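Local coordinates for Exo-poly-alpha-D-galacturonosidase (Thermotoga maritima, PDB 3JUR), which probably hydrolyses polygalacturonate, the backbone of pectin, as a family 28 glycoside hydrolase acting from the chain ends, at residues Gly259-Asp270 and Ser295-Ser306; Leu328-Gly336 and Leu360-Pro371. All coordinates share one frame; numbering follows the deposited sequence.

Contact 1: residues Gly259-Asp270 and Ser295-Ser306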
loop_
_atom_site.group_PDB
_atom_site.type_symbol
_atom_site.label_atom_id
_atom_site.label_comp_id
_atom_site.label_asym_id
_atom_site.label_seq_id
_atom_site.Cartn_x
_atom_site.Cartn_y
_atom_site.Cartn_z
ATOM N N GLY D 259 6.026 -27.825 23.039
ATOM C CA GLY D 259 7.306 -27.312 23.519
ATOM C C GLY D 259 8.334 -27.160 22.415
ATOM O O GLY D 259 9.333 -26.473 22.582
ATOM N N ASP D 260 8.093 -27.806 21.282
ATOM C CA ASP D 260 8.968 -27.672 20.127
ATOM C C ASP D 260 8.076 -27.556 18.892
ATOM O O ASP D 260 6.985 -26.981 18.964
ATOM C CB ASP D 260 9.922 -28.873 20.060
ATOM C CG ASP D 260 11.256 -28.542 19.400
ATOM O OD1 ASP D 260 11.304 -28.471 18.151
ATOM O OD2 ASP D 260 12.263 -28.375 20.129
ATOM N N ASP D 261 8.518 -28.097 17.761
ATOM C CA ASP D 261 7.716 -28.088 16.537
ATOM C C ASP D 261 6.360 -28.776 16.745
ATOM O O ASP D 261 6.284 -29.817 17.409
ATOM C CB ASP D 261 8.495 -28.766 15.415
ATOM C CG ASP D 261 9.807 -28.051 15.094
ATOM O OD1 ASP D 261 9.806 -26.806 15.037
ATOM O OD2 ASP D 261 10.836 -28.738 14.897
ATOM N N SER D 262 5.290 -28.207 16.189
ATOM C CA SER D 262 3.947 -28.754 16.420
ATOM C C SER D 262 3.651 -29.974 15.542
ATOM O O SER D 262 3.418 -31.073 16.053
ATOM C CB SER D 262 2.876 -27.676 16.247
ATOM O OG SER D 262 2.964 -26.706 17.273
ATOM N N VAL D 263 3.647 -29.780 14.228
ATOM C CA VAL D 263 3.541 -30.887 13.286
ATOM C C VAL D 263 4.832 -30.891 12.465
ATOM O O VAL D 263 5.121 -29.925 11.752
ATOM C CB VAL D 263 2.301 -30.749 12.375
ATOM C CG1 VAL D 263 2.255 -31.873 11.327
ATOM C CG2 VAL D 263 1.035 -30.739 13.210
ATOM N N VAL D 264 5.599 -31.977 12.585
ATOM C CA VAL D 264 6.949 -32.062 12.024
ATOM C C VAL D 264 7.113 -33.298 11.175
ATOM O O VAL D 264 7.113 -34.406 11.698
ATOM C CB VAL D 264 8.034 -32.228 13.113
ATOM C CG1 VAL D 264 9.248 -31.408 12.756
ATOM C CG2 VAL D 264 7.501 -31.909 14.502
ATOM N N ILE D 265 7.320 -33.113 9.881
ATOM C CA ILE D 265 7.459 -34.255 8.994
ATOM C C ILE D 265 8.934 -34.605 8.805
ATOM O O ILE D 265 9.760 -33.732 8.499
ATOM C CB ILE D 265 6.736 -34.020 7.670
ATOM C CG1 ILE D 265 5.264 -33.719 7.960
ATOM C CG2 ILE D 265 6.843 -35.252 6.779
ATOM C CD1 ILE D 265 4.610 -32.885 6.934
ATOM N N LYS D 266 9.243 -35.887 9.010
ATOM C CA LYS D 266 10.618 -36.393 9.058
ATOM C C LYS D 266 10.760 -37.698 8.273
ATOM O O LYS D 266 9.763 -38.244 7.786
ATOM C CB LYS D 266 11.061 -36.593 10.518
ATOM C CG LYS D 266 10.941 -35.354 11.399
ATOM C CD LYS D 266 11.368 -35.654 12.829
ATOM C CE LYS D 266 11.180 -34.445 13.742
ATOM N NZ LYS D 266 12.200 -33.384 13.518
ATOM N N SER D 267 11.994 -38.184 8.134
ATOM C CA SER D 267 12.284 -39.435 7.412
ATOM C C SER D 267 13.706 -39.960 7.657
ATOM O O SER D 267 14.349 -40.515 6.753
ATOM C CB SER D 267 12.024 -39.283 5.904
ATOM O OG SER D 267 12.833 -38.268 5.342
ATOM N N GLY D 268 14.187 -39.797 8.885
ATOM C CA GLY D 268 15.502 -40.306 9.262
ATOM C C GLY D 268 16.621 -39.293 9.090
ATOM O O GLY D 268 16.506 -38.329 8.328
ATOM N N ARG D 269 17.714 -39.538 9.797
ATOM C CA ARG D 269 18.832 -38.613 9.863
ATOM C C ARG D 269 20.086 -39.240 9.260
ATOM O O ARG D 269 20.429 -40.383 9.567
ATOM C CB ARG D 269 19.075 -38.230 11.325
ATOM C CG ARG D 269 20.267 -37.318 11.581
ATOM C CD ARG D 269 20.522 -37.173 13.077
ATOM N NE ARG D 269 19.494 -36.361 13.730
ATOM C CZ ARG D 269 19.685 -35.128 14.195
ATOM N NH1 ARG D 269 18.683 -34.466 14.766
ATOM N NH2 ARG D 269 20.876 -34.551 14.089
ATOM N N ASP D 270 20.756 -38.480 8.397
ATOM C CA ASP D 270 22.077 -38.834 7.865
ATOM C C ASP D 270 22.156 -40.274 7.329
ATOM O O ASP D 270 21.203 -40.749 6.704
ATOM C CB ASP D 270 23.171 -38.523 8.903
ATOM C CG ASP D 270 23.149 -37.060 9.370
ATOM O OD1 ASP D 270 22.529 -36.205 8.700
ATOM O OD2 ASP D 270 23.756 -36.757 10.417
ATOM N N SER D 295 5.562 -23.064 20.780
ATOM C CA SER D 295 5.778 -23.817 19.543
ATOM C C SER D 295 6.879 -23.222 18.671
ATOM O O SER D 295 6.892 -22.027 18.413
ATOM C CB SER D 295 4.483 -23.937 18.726
ATOM O OG SER D 295 4.727 -24.597 17.493
ATOM N N HIS D 296 7.783 -24.079 18.204
ATOM C CA HIS D 296 8.885 -23.670 17.326
ATOM C C HIS D 296 8.489 -23.592 15.850
ATOM O O HIS D 296 9.281 -23.151 15.007
ATOM C CB HIS D 296 10.059 -24.637 17.491
ATOM C CG HIS D 296 10.726 -24.566 18.831
ATOM N ND1 HIS D 296 11.994 -25.060 19.052
ATOM C CD2 HIS D 296 10.312 -24.053 20.014
ATOM C CE1 HIS D 296 12.328 -24.862 20.317
ATOM N NE2 HIS D 296 11.324 -24.249 20.921
ATOM N N GLY D 297 7.276 -24.041 15.537
ATOM C CA GLY D 297 6.775 -24.042 14.174
ATOM C C GLY D 297 5.413 -24.709 14.058
ATOM O O GLY D 297 5.122 -25.682 14.758
ATOM N N GLY D 298 4.577 -24.178 13.174
ATOM C CA GLY D 298 3.239 -24.720 12.961
ATOM C C GLY D 298 3.284 -25.958 12.084
ATOM O O GLY D 298 2.847 -27.037 12.495
ATOM N N LEU D 299 3.792 -25.782 10.865
ATOM C CA LEU D 299 4.087 -26.891 9.967
ATOM C C LEU D 299 5.578 -26.904 9.680
ATOM O O LEU D 299 6.121 -25.945 9.118
ATOM C CB LEU D 299 3.311 -26.797 8.649
ATOM C CG LEU D 299 3.559 -28.079 7.828
ATOM C CD1 LEU D 299 2.613 -29.232 8.254
ATOM C CD2 LEU D 299 3.509 -27.847 6.351
ATOM N N VAL D 300 6.233 -28.002 10.053
ATOM C CA VAL D 300 7.681 -28.091 9.981
ATOM C C VAL D 300 8.112 -29.300 9.149
ATOM O O VAL D 300 7.503 -30.372 9.232
ATOM C CB VAL D 300 8.300 -28.129 11.401
ATOM C CG1 VAL D 300 9.831 -28.062 11.355
ATOM C CG2 VAL D 300 7.776 -26.979 12.229
ATOM N N ILE D 301 9.133 -29.111 8.316
ATOM C CA ILE D 301 9.765 -30.231 7.618
ATOM C C ILE D 301 11.228 -30.304 8.077
ATOM O O ILE D 301 11.929 -29.285 8.080
ATOM C CB ILE D 301 9.699 -30.115 6.051
ATOM C CG1 ILE D 301 8.346 -29.587 5.532
ATOM C CG2 ILE D 301 10.058 -31.452 5.402
ATOM C CD1 ILE D 301 7.151 -30.501 5.746
ATOM N N GLY D 302 11.671 -31.496 8.487
ATOM C CA GLY D 302 13.056 -31.713 8.922
ATOM C C GLY D 302 13.265 -31.587 10.425
ATOM O O GLY D 302 12.297 -31.475 11.176
ATOM N N SER D 303 14.517 -31.575 10.885
ATOM C CA SER D 303 15.712 -31.587 10.029
ATOM C C SER D 303 16.089 -32.990 9.563
ATOM O O SER D 303 16.920 -33.157 8.670
ATOM C CB SER D 303 16.895 -30.991 10.781
ATOM O OG SER D 303 17.384 -31.909 11.751
ATOM N N GLU D 304 15.490 -33.997 10.191
ATOM C CA GLU D 304 15.754 -35.376 9.825
ATOM C C GLU D 304 14.890 -35.723 8.615
ATOM O O GLU D 304 13.832 -36.321 8.750
ATOM C CB GLU D 304 15.479 -36.317 10.998
ATOM C CG GLU D 304 16.253 -35.970 12.280
ATOM C CD GLU D 304 15.450 -35.131 13.271
ATOM O OE1 GLU D 304 14.594 -34.323 12.849
ATOM O OE2 GLU D 304 15.675 -35.284 14.486
ATOM N N MET D 305 15.355 -35.333 7.432
ATOM C CA MET D 305 14.610 -35.561 6.199
ATOM C C MET D 305 15.471 -36.288 5.159
ATOM O O MET D 305 15.225 -36.183 3.951
ATOM C CB MET D 305 14.049 -34.234 5.646
ATOM C CG MET D 305 15.005 -33.034 5.726
ATOM S SD MET D 305 16.640 -33.362 5.031
ATOM C CE MET D 305 16.304 -33.073 3.298
ATOM N N SER D 306 16.464 -37.039 5.639
ATOM C CA SER D 306 17.440 -37.712 4.770
ATOM C C SER D 306 16.822 -38.762 3.841
ATOM O O SER D 306 17.416 -39.124 2.830
ATOM C CB SER D 306 18.549 -38.353 5.609
ATOM O OG SER D 306 19.261 -37.367 6.338
HETATM O O HOH W 1 9.818 -23.384 23.223
HETATM O O HOH W 2 13.064 -26.704 17.010
HETATM O O HOH W 3 14.708 -33.027 15.924
#
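Two successive coils of the parallel beta-helix of glycoside hydrolase family 28 meet where strand 263-265 pairs with strand 299-301. Ile-265 N donates to Val-300 O at 2.8 Å, and Gly-302 N meets Ile-265 O almost straight (178°). On one face Ile-265 and Ile-301 lie side by side, CD1 to CD1 3.7 Å; on the other, Val-264 CG1 rests on Val-300 CB. Before the strands, Asp-260 and Asp-261, and His-296 with Gly-297, probably correspond to the Asp-Asp and His-Gly elements that line the catalytic cleft in this family. The His-296 ring takes Asp-260 CA over one face, 3.9 Å from its centroid, and a water in the ring plane joins its ND1 to Asp-260 OD1. Asp-261 turns its carboxylate nearly perpendicular to that ring, its oxygens held by Arg-327 and Lys-329.

Beyond the strands Lys-266 runs alongside Glu-304, and its final bend (chi4 -74°) lets NZ reach both Glu-304 OE1 at 2.7 Å and Gly-302 O at 3.0 Å. With a methionine in place of Lys-266, Glu-304 OE1 would probably lose its cation and Gly-302 O this donor, leaving the buried carboxylate more dependent on Arg-269. That arginine, whose NE goes to Glu-106 O, brings NH1 to within 3.1 Å of Glu-304 OE2 from above the carboxylate, the two planes 83° apart.

Contact 2: residues Leu328-Gly336 and Leu360-Pro371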
loop_
_atom_site.group_PDB
_atom_site.type_symbol
_atom_site.label_atom_id
_atom_site.label_comp_id
_atom_site.label_asym_id
_atom_site.label_seq_id
_atom_site.Cartn_x
_atom_site.Cartn_y
_atom_site.Cartn_z
ATOM N N LEU D 328 11.175 -25.110 7.078
ATOM C CA LEU D 328 11.953 -26.203 6.483
ATOM C C LEU D 328 13.408 -26.138 6.975
ATOM O O LEU D 328 14.065 -25.096 6.861
ATOM C CB LEU D 328 11.876 -26.182 4.946
ATOM C CG LEU D 328 10.588 -26.670 4.252
ATOM C CD1 LEU D 328 9.385 -25.773 4.529
ATOM C CD2 LEU D 328 10.789 -26.798 2.755
ATOM N N LYS D 329 13.883 -27.247 7.551
ATOM C CA LYS D 329 15.228 -27.334 8.138
ATOM C C LYS D 329 16.000 -28.505 7.546
ATOM O O LYS D 329 15.487 -29.625 7.484
ATOM C CB LYS D 329 15.172 -27.597 9.650
ATOM C CG LYS D 329 14.110 -26.881 10.427
ATOM C CD LYS D 329 14.232 -27.189 11.916
ATOM C CE LYS D 329 13.454 -28.444 12.302
ATOM N NZ LYS D 329 13.334 -28.569 13.788
ATOM N N THR D 330 17.248 -28.252 7.161
ATOM C CA THR D 330 18.153 -29.288 6.675
ATOM C C THR D 330 19.584 -28.744 6.679
ATOM O O THR D 330 19.802 -27.573 6.996
ATOM C CB THR D 330 17.766 -29.771 5.258
ATOM O OG1 THR D 330 18.598 -30.877 4.873
ATOM C CG2 THR D 330 17.903 -28.627 4.234
ATOM N N ASN D 331 20.548 -29.597 6.343
ATOM C CA ASN D 331 21.936 -29.180 6.144
ATOM C C ASN D 331 22.667 -30.166 5.230
ATOM O O ASN D 331 22.075 -31.159 4.797
ATOM C CB ASN D 331 22.668 -29.004 7.481
ATOM C CG ASN D 331 22.712 -30.287 8.309
ATOM O OD1 ASN D 331 22.844 -31.389 7.773
ATOM N ND2 ASN D 331 22.619 -30.140 9.623
ATOM N N SER D 332 23.944 -29.901 4.943
ATOM C CA SER D 332 24.700 -30.740 4.008
ATOM C C SER D 332 25.226 -32.073 4.586
ATOM O O SER D 332 25.949 -32.799 3.899
ATOM C CB SER D 332 25.816 -29.939 3.315
ATOM O OG SER D 332 26.707 -29.362 4.254
ATOM N N ARG D 333 24.869 -32.398 5.827
ATOM C CA ARG D 333 25.080 -33.761 6.338
ATOM C C ARG D 333 23.891 -34.658 5.978
ATOM O O ARG D 333 24.016 -35.879 6.018
ATOM C CB ARG D 333 25.269 -33.803 7.866
ATOM C CG ARG D 333 25.957 -32.608 8.487
ATOM C CD ARG D 333 27.343 -32.930 8.986
ATOM N NE ARG D 333 27.327 -33.531 10.315
ATOM C CZ ARG D 333 28.264 -33.337 11.242
ATOM N NH1 ARG D 333 29.292 -32.531 11.006
ATOM N NH2 ARG D 333 28.163 -33.942 12.418
ATOM N N ARG D 334 22.749 -34.049 5.633
ATOM C CA ARG D 334 21.474 -34.769 5.519
ATOM C C ARG D 334 21.221 -35.465 4.190
ATOM O O ARG D 334 20.602 -36.526 4.164
ATOM C CB ARG D 334 20.283 -33.843 5.801
ATOM C CG ARG D 334 20.182 -33.299 7.211
ATOM C CD ARG D 334 19.719 -34.343 8.224
ATOM N NE ARG D 334 19.480 -33.688 9.506
ATOM C CZ ARG D 334 20.432 -33.384 10.388
ATOM N NH1 ARG D 334 21.703 -33.706 10.159
ATOM N NH2 ARG D 334 20.107 -32.757 11.509
ATOM N N GLY D 335 21.651 -34.857 3.090
ATOM C CA GLY D 335 21.228 -35.309 1.763
ATOM C C GLY D 335 19.711 -35.284 1.686
ATOM O O GLY D 335 19.067 -34.452 2.334
ATOM N N GLY D 336 19.142 -36.203 0.906
ATOM C CA GLY D 336 17.695 -36.297 0.736
ATOM C C GLY D 336 17.100 -35.087 0.045
ATOM O O GLY D 336 17.804 -34.350 -0.664
ATOM N N LEU D 360 19.039 -24.050 5.169
ATOM C CA LEU D 360 19.888 -25.172 4.763
ATOM C C LEU D 360 21.192 -25.218 5.557
ATOM O O LEU D 360 22.134 -25.911 5.168
ATOM C CB LEU D 360 20.161 -25.163 3.253
ATOM C CG LEU D 360 19.131 -25.810 2.325
ATOM C CD1 LEU D 360 17.794 -25.064 2.325
ATOM C CD2 LEU D 360 19.701 -25.916 0.911
ATOM N N ARG D 361 21.224 -24.493 6.675
ATOM C CA ARG D 361 22.394 -24.441 7.557
ATOM C C ARG D 361 22.056 -24.879 8.982
ATOM O O ARG D 361 22.643 -24.383 9.942
ATOM C CB ARG D 361 22.977 -23.030 7.597
ATOM C CG ARG D 361 23.546 -22.547 6.288
ATOM C CD ARG D 361 23.543 -21.042 6.260
ATOM N NE ARG D 361 23.330 -20.540 4.906
ATOM C CZ ARG D 361 23.275 -19.253 4.578
ATOM N NH1 ARG D 361 23.415 -18.316 5.512
ATOM N NH2 ARG D 361 23.084 -18.904 3.309
ATOM N N TYR D 362 21.114 -25.806 9.109
ATOM C CA TYR D 362 20.657 -26.295 10.404
ATOM C C TYR D 362 21.793 -26.815 11.294
ATOM O O TYR D 362 22.610 -27.627 10.848
ATOM C CB TYR D 362 19.612 -27.389 10.207
ATOM C CG TYR D 362 18.979 -27.831 11.493
ATOM C CD1 TYR D 362 18.021 -27.035 12.125
ATOM C CD2 TYR D 362 19.343 -29.035 12.092
ATOM C CE1 TYR D 362 17.443 -27.425 13.314
ATOM C CE2 TYR D 362 18.758 -29.440 13.285
ATOM C CZ TYR D 362 17.806 -28.629 13.883
ATOM O OH TYR D 362 17.218 -29.015 15.059
ATOM N N ASP D 363 21.815 -26.346 12.544
ATOM C CA ASP D 363 22.871 -26.656 13.545
ATOM C C ASP D 363 24.291 -26.246 13.121
ATOM O O ASP D 363 25.268 -26.641 13.762
ATOM C CB ASP D 363 22.864 -28.143 13.962
ATOM C CG ASP D 363 21.773 -28.483 14.981
ATOM O OD1 ASP D 363 21.041 -27.581 15.432
ATOM O OD2 ASP D 363 21.649 -29.675 15.336
ATOM N N ASN D 364 24.397 -25.449 12.059
ATOM C CA ASN D 364 25.692 -25.027 11.493
ATOM C C ASN D 364 26.637 -26.197 11.207
ATOM O O ASN D 364 27.842 -26.105 11.425
ATOM C CB ASN D 364 26.375 -23.974 12.378
ATOM C CG ASN D 364 25.597 -22.676 12.437
ATOM O OD1 ASN D 364 25.878 -21.733 11.690
ATOM N ND2 ASN D 364 24.598 -22.623 13.311
ATOM N N GLU D 365 26.067 -27.290 10.710
ATOM C CA GLU D 365 26.806 -28.509 10.437
ATOM C C GLU D 365 26.860 -28.769 8.946
ATOM O O GLU D 365 25.876 -28.540 8.234
ATOM C CB GLU D 365 26.161 -29.694 11.148
ATOM C CG GLU D 365 26.377 -29.685 12.647
ATOM C CD GLU D 365 25.731 -30.864 13.343
ATOM O OE1 GLU D 365 26.130 -31.154 14.492
ATOM O OE2 GLU D 365 24.830 -31.498 12.746
ATOM N N GLU D 366 28.011 -29.260 8.491
ATOM C CA GLU D 366 28.278 -29.455 7.069
ATOM C C GLU D 366 28.788 -30.854 6.748
ATOM O O GLU D 366 29.367 -31.526 7.602
ATOM C CB GLU D 366 29.294 -28.425 6.575
ATOM C CG GLU D 366 28.780 -26.991 6.553
ATOM C CD GLU D 366 29.697 -26.065 5.781
ATOM O OE1 GLU D 366 30.904 -26.014 6.103
ATOM O OE2 GLU D 366 29.210 -25.388 4.851
ATOM N N GLY D 367 28.573 -31.277 5.507
ATOM C CA GLY D 367 29.035 -32.577 5.031
ATOM C C GLY D 367 29.025 -32.669 3.518
ATOM O O GLY D 367 29.080 -31.650 2.822
ATOM N N GLU D 368 28.925 -33.894 3.013
ATOM C CA GLU D 368 29.059 -34.169 1.582
ATOM C C GLU D 368 27.739 -34.503 0.896
ATOM O O GLU D 368 27.736 -34.967 -0.246
ATOM C CB GLU D 368 30.057 -35.315 1.360
ATOM C CG GLU D 368 31.514 -34.878 1.268
ATOM C CD GLU D 368 32.135 -34.521 2.615
ATOM O OE1 GLU D 368 31.501 -34.772 3.669
ATOM O OE2 GLU D 368 33.270 -33.994 2.614
ATOM N N TYR D 369 26.627 -34.267 1.587
ATOM C CA TYR D 369 25.308 -34.655 1.079
ATOM C C TYR D 369 24.354 -33.468 0.978
ATOM O O TYR D 369 23.563 -33.204 1.885
ATOM C CB TYR D 369 24.723 -35.793 1.926
ATOM C CG TYR D 369 25.669 -36.966 2.086
ATOM C CD1 TYR D 369 25.705 -37.996 1.147
ATOM C CD2 TYR D 369 26.547 -37.033 3.171
ATOM C CE1 TYR D 369 26.597 -39.076 1.289
ATOM C CE2 TYR D 369 27.428 -38.095 3.323
ATOM C CZ TYR D 369 27.451 -39.112 2.382
ATOM O OH TYR D 369 28.329 -40.158 2.548
ATOM N N LEU D 370 24.444 -32.754 -0.145
ATOM C CA LEU D 370 23.668 -31.539 -0.377
ATOM C C LEU D 370 22.179 -31.864 -0.554
ATOM O O LEU D 370 21.821 -32.674 -1.405
ATOM C CB LEU D 370 24.216 -30.761 -1.586
ATOM C CG LEU D 370 25.646 -30.199 -1.511
ATOM C CD1 LEU D 370 26.204 -29.893 -2.903
ATOM C CD2 LEU D 370 25.736 -28.969 -0.601
ATOM N N PRO D 371 21.312 -31.254 0.274
ATOM C CA PRO D 371 19.875 -31.537 0.194
ATOM C C PRO D 371 19.194 -30.820 -0.971
ATOM O O PRO D 371 19.540 -29.680 -1.295
ATOM C CB PRO D 371 19.338 -31.020 1.531
ATOM C CG PRO D 371 20.307 -29.986 1.964
ATOM C CD PRO D 371 21.640 -30.328 1.378
HETATM O O HOH W 4 15.325 -31.375 13.795
HETATM O O HOH W 5 15.326 -27.175 15.848
HETATM O O HOH W 6 27.017 -26.725 3.676
HETATM O O HOH W 7 24.729 -26.978 5.261
#
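The backbones of Thr-330 to Gly-335 and Leu-360 to Pro-371 run against each other as loops, joined by Tyr-362 N to Thr-330 O (3.1 Å), Tyr-369 N to Ser-332 O (2.8 Å) and Gly-335 N to Tyr-369 O, this last donor standing above the carbonyl plane.

Asn-331 sits inside the fold of the longer loop. Its CG lies between the backbone N and the carbonyl carbon (chi1 60°), which directs ND2 at Tyr-362 O, 2.8 Å away and in the amide plane, with a nearly straight N-H (170°). The other end of the amide, OD1, accepts from Arg-333 N in an Asx turn, so both ends are engaged and the rotation of the group is fixed. Next in the chain, Ser-332 OG accepts from Gly-367 N at 3.0 Å and is linked through a water to Glu-366 OE2.

A CG anti to the backbone N (chi1 -173°) places the Tyr-362 ring with Lys-329 along its CD1/CE1 side, CD 3.5 Å from Tyr-362 CE1, and Arg-334 NH2 obliquely near its CD2. A water in the ring plane bridges Tyr-362 OH to Lys-329 NZ, whose charge partner is Asp-261; the Arg-334 guanidinium is held by Ser-303 O and Asp-270. Toward the strand end, Thr-330 CG2 packs against both Pro-371 CG and Leu-360 CG, 3.6 Å from each. At the outer side the Arg-333 guanidinium stacks on the Glu-365 carboxylate, planes nearly parallel, without an N-H pointing at it.

Loops packed coil upon coil in this way, as extensions of neighbouring turns, are a feature of parallel beta-helices; in family 28 they commonly flank the substrate cleft.

Overall arrangement
Contact 1 and contact 2 follow one another along the beta-helix, their centres about 14 Å apart, and strands 299-301 and 327-329 are neighbours in the same sheet. The centre of contact 1 is about 6 Å from the centre of the chain, that of contact 2 about 19 Å. Asp-261 OD2 and Lys-329 NZ join them in a salt bridge of 2.7 Å, so that one probable cleft aspartate of contact 1 is held by a residue of contact 2. Farther along, Ser-306 OG lies 2.7 Å from Arg-334 O, a probable hydrogen bond, and Met-305 SD packs 3.2 Å from Thr-330 OG1. Contact 2 is thus tied to the presumed cleft through Lys-329; its loops reach outward.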